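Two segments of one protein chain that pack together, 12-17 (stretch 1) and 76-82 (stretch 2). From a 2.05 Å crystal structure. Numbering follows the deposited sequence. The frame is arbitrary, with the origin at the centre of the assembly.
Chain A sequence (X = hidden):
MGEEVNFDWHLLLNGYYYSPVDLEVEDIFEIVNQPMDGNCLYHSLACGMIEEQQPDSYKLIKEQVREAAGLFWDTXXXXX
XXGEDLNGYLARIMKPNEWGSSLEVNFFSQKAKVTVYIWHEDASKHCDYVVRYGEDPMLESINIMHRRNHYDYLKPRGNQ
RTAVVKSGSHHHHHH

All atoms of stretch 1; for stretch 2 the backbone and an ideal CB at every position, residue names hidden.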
# COMPACT_ATOMS: atom_id res chain seq x y z
N LEU A 12 11.10 -11.16 -5.22
CA LEU A 12 11.49 -11.78 -3.97
C LEU A 12 10.77 -13.10 -3.76
O LEU A 12 9.64 -13.30 -4.23
CB LEU A 12 11.20 -10.85 -2.79
CG LEU A 12 11.78 -9.44 -2.91
CD1 LEU A 12 11.55 -8.65 -1.63
CD2 LEU A 12 13.26 -9.51 -3.24
N LEU A 13 11.42 -14.01 -3.03
CA LEU A 13 10.74 -15.23 -2.60
C LEU A 13 9.54 -14.90 -1.72
O LEU A 13 8.59 -15.68 -1.66
CB LEU A 13 11.72 -16.13 -1.85
CG LEU A 13 11.38 -17.62 -1.81
CD1 LEU A 13 11.61 -18.27 -3.17
CD2 LEU A 13 12.19 -18.34 -0.74
N ASN A 14 9.56 -13.74 -1.06
CA ASN A 14 8.45 -13.33 -0.21
C ASN A 14 7.17 -13.06 -0.99
O ASN A 14 6.10 -12.98 -0.39
CB ASN A 14 8.83 -12.07 0.58
CG ASN A 14 9.20 -12.38 2.02
OD1 ASN A 14 8.33 -12.54 2.87
ND2 ASN A 14 10.50 -12.47 2.28
N GLY A 15 7.26 -12.90 -2.31
CA GLY A 15 6.09 -12.78 -3.14
C GLY A 15 5.79 -11.40 -3.72
O GLY A 15 4.64 -11.15 -4.11
N TYR A 16 6.78 -10.51 -3.80
CA TYR A 16 6.59 -9.19 -4.38
C TYR A 16 7.92 -8.71 -4.94
O TYR A 16 8.95 -9.36 -4.80
CB TYR A 16 6.01 -8.21 -3.35
CG TYR A 16 6.82 -8.11 -2.07
CD1 TYR A 16 7.80 -7.15 -1.92
CD2 TYR A 16 6.58 -8.99 -1.02
CE1 TYR A 16 8.53 -7.06 -0.75
CE2 TYR A 16 7.31 -8.90 0.15
CZ TYR A 16 8.28 -7.94 0.28
OH TYR A 16 9.00 -7.86 1.45
N TYR A 17 7.88 -7.54 -5.58
CA TYR A 17 9.06 -6.96 -6.21
C TYR A 17 9.67 -5.90 -5.31
O TYR A 17 8.98 -5.23 -4.54
CB TYR A 17 8.70 -6.35 -7.56
CG TYR A 17 8.28 -7.37 -8.59
CD1 TYR A 17 6.95 -7.74 -8.72
CD2 TYR A 17 9.21 -7.96 -9.43
CE1 TYR A 17 6.55 -8.67 -9.66
CE2 TYR A 17 8.83 -8.90 -10.37
CZ TYR A 17 7.50 -9.25 -10.48
OH TYR A 17 7.12 -10.18 -11.42
N UNK A 76 0.31 -17.07 0.96
CA UNK A 76 1.00 -15.79 0.94
C UNK A 76 2.29 -15.94 1.74
O UNK A 76 2.25 -16.08 2.97
CB UNK A 76 0.12 -14.67 1.50
N UNK A 77 3.43 -15.91 1.04
CA UNK A 77 4.71 -16.16 1.70
C UNK A 77 5.05 -15.09 2.73
O UNK A 77 5.74 -15.37 3.71
CB UNK A 77 5.83 -16.24 0.66
N UNK A 78 4.58 -13.86 2.52
CA UNK A 78 4.89 -12.78 3.45
C UNK A 78 4.37 -13.08 4.86
O UNK A 78 4.92 -12.54 5.83
CB UNK A 78 4.30 -11.46 2.94
N UNK A 79 3.36 -13.93 5.00
CA UNK A 79 2.87 -14.26 6.33
C UNK A 79 3.90 -15.03 7.16
O UNK A 79 3.82 -15.01 8.39
CB UNK A 79 1.58 -15.08 6.22
N UNK A 80 4.88 -15.67 6.52
CA UNK A 80 5.73 -16.61 7.24
C UNK A 80 6.72 -15.92 8.17
O UNK A 80 7.30 -16.58 9.04
CB UNK A 80 6.49 -17.49 6.24
N UNK A 81 6.93 -14.61 8.03
CA UNK A 81 7.84 -13.87 8.90
C UNK A 81 7.09 -12.95 9.86
O UNK A 81 7.68 -12.00 10.39
CB UNK A 81 8.82 -13.05 8.06
N UNK A 82 5.81 -13.22 10.12
CA UNK A 82 5.05 -12.43 11.08
C UNK A 82 5.07 -13.00 12.49
O UNK A 82 4.87 -12.25 13.45
CB UNK A 82 3.60 -12.31 10.61

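Stretch 1 meets stretch 2 at the type I beta turn running from Leu12 to Gly15, and it offers mainly carbonyl oxygens, the amide side chain of Asn14 and the ring of Tyr16. Position 76 directs its CA-to-CB bond sideways, with nothing of stretch 1 within 5.5 Å of the ideal CB. Stretch 1 sets no demand here, so many side chains would suit. The residue is Thr76, whose carbonyl O accepts a backbone bond from the N of position 79.

Position 77 brings its ideal CB nearer to stretch 1 than any other position does. Its CA lies 5.1 Å from the CA of Asn14, and its CB points toward the turn, the ideal CB standing 3.4 Å from Asn14 O and 3.7 Å from Leu13 O. A bulky group could not continue straight into these carbonyls; alanine, or a flexible chain able to turn aside, would fit. Glu77 turns aside: chi1 and chi2 are both m, its CG rests 3.6 Å from Leu13 O, and its carboxylate leads away from oxygens that could offer it no proton.

At position 78 the CB points sideways, the ideal atom 4.1 Å from Asn14 O and 4.8 Å from Tyr16 CE2. A long chain, aliphatic or polar, could run past the tyrosine ring. Glu78 does so in an extended form, chi1 and chi2 both t, bringing its OE2 3.7 Å from Tyr16 CE2; the carboxylate finds hydrogen-bonding partners elsewhere in the structure. Its backbone N is 3.4 Å from Asn14 O, but the angle is too poor for a hydrogen bond.

Position 79 points away, so the choice is free of stretch 1. Thr79 uses its OG1 to donate to Thr76 O at 2.9 Å, reinforcing the turn of 3-10 backbone.

Position 80 points toward stretch 1 but across open space, where a long polar chain would be comfortable. Lys80 reaches back along its own stretch, its NZ forming a very short salt bridge of 2.4 Å with Glu77 OE1.

Position 81 also points toward stretch 1, its ideal CB 5.2 Å from Asn14 OD1. The gap favours a short polar group such as serine, threonine or asparagine. Thr81 has its OG1 4.2 Å from Asn14 OD1, too far for direct bonding, and a water joins them: it accepts from Thr81 OG1 (3.0 Å) and donates to Asn14 OD1 (2.4 Å) and to Glu77 O (2.7 Å).

Position 82 is out of reach and tolerant. Thr82 donates from OG1 to Thr79 O at 2.8 Å.

Stretch 2 76-82: TEETKTT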
# COMPACT_ATOMS: atom_id res chain seq x y z
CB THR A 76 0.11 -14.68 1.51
OG1 THR A 76 -1.13 -14.65 0.79
CG2 THR A 76 0.79 -13.32 1.38
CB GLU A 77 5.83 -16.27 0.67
CG GLU A 77 5.63 -17.36 -0.36
CD GLU A 77 5.49 -18.74 0.27
OE1 GLU A 77 6.39 -19.15 1.03
OE2 GLU A 77 4.47 -19.41 0.00
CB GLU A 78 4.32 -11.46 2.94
CG GLU A 78 4.66 -10.26 3.82
CD GLU A 78 4.63 -8.94 3.09
OE1 GLU A 78 5.16 -7.96 3.65
OE2 GLU A 78 4.08 -8.87 1.97
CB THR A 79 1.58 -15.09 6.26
OG1 THR A 79 1.89 -16.41 5.81
CG2 THR A 79 0.58 -14.44 5.30
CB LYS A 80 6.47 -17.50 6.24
CG LYS A 80 5.58 -18.56 5.60
CD LYS A 80 6.24 -19.16 4.37
CE LYS A 80 5.51 -20.41 3.90
NZ LYS A 80 6.06 -20.93 2.61
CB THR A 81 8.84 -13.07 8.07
OG1 THR A 81 8.15 -12.34 7.05
CG2 THR A 81 9.85 -14.00 7.41
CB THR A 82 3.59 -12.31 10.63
OG1 THR A 82 2.97 -13.60 10.66
CG2 THR A 82 3.50 -11.74 9.22
O HOH W 1 7.95 -14.12 4.64
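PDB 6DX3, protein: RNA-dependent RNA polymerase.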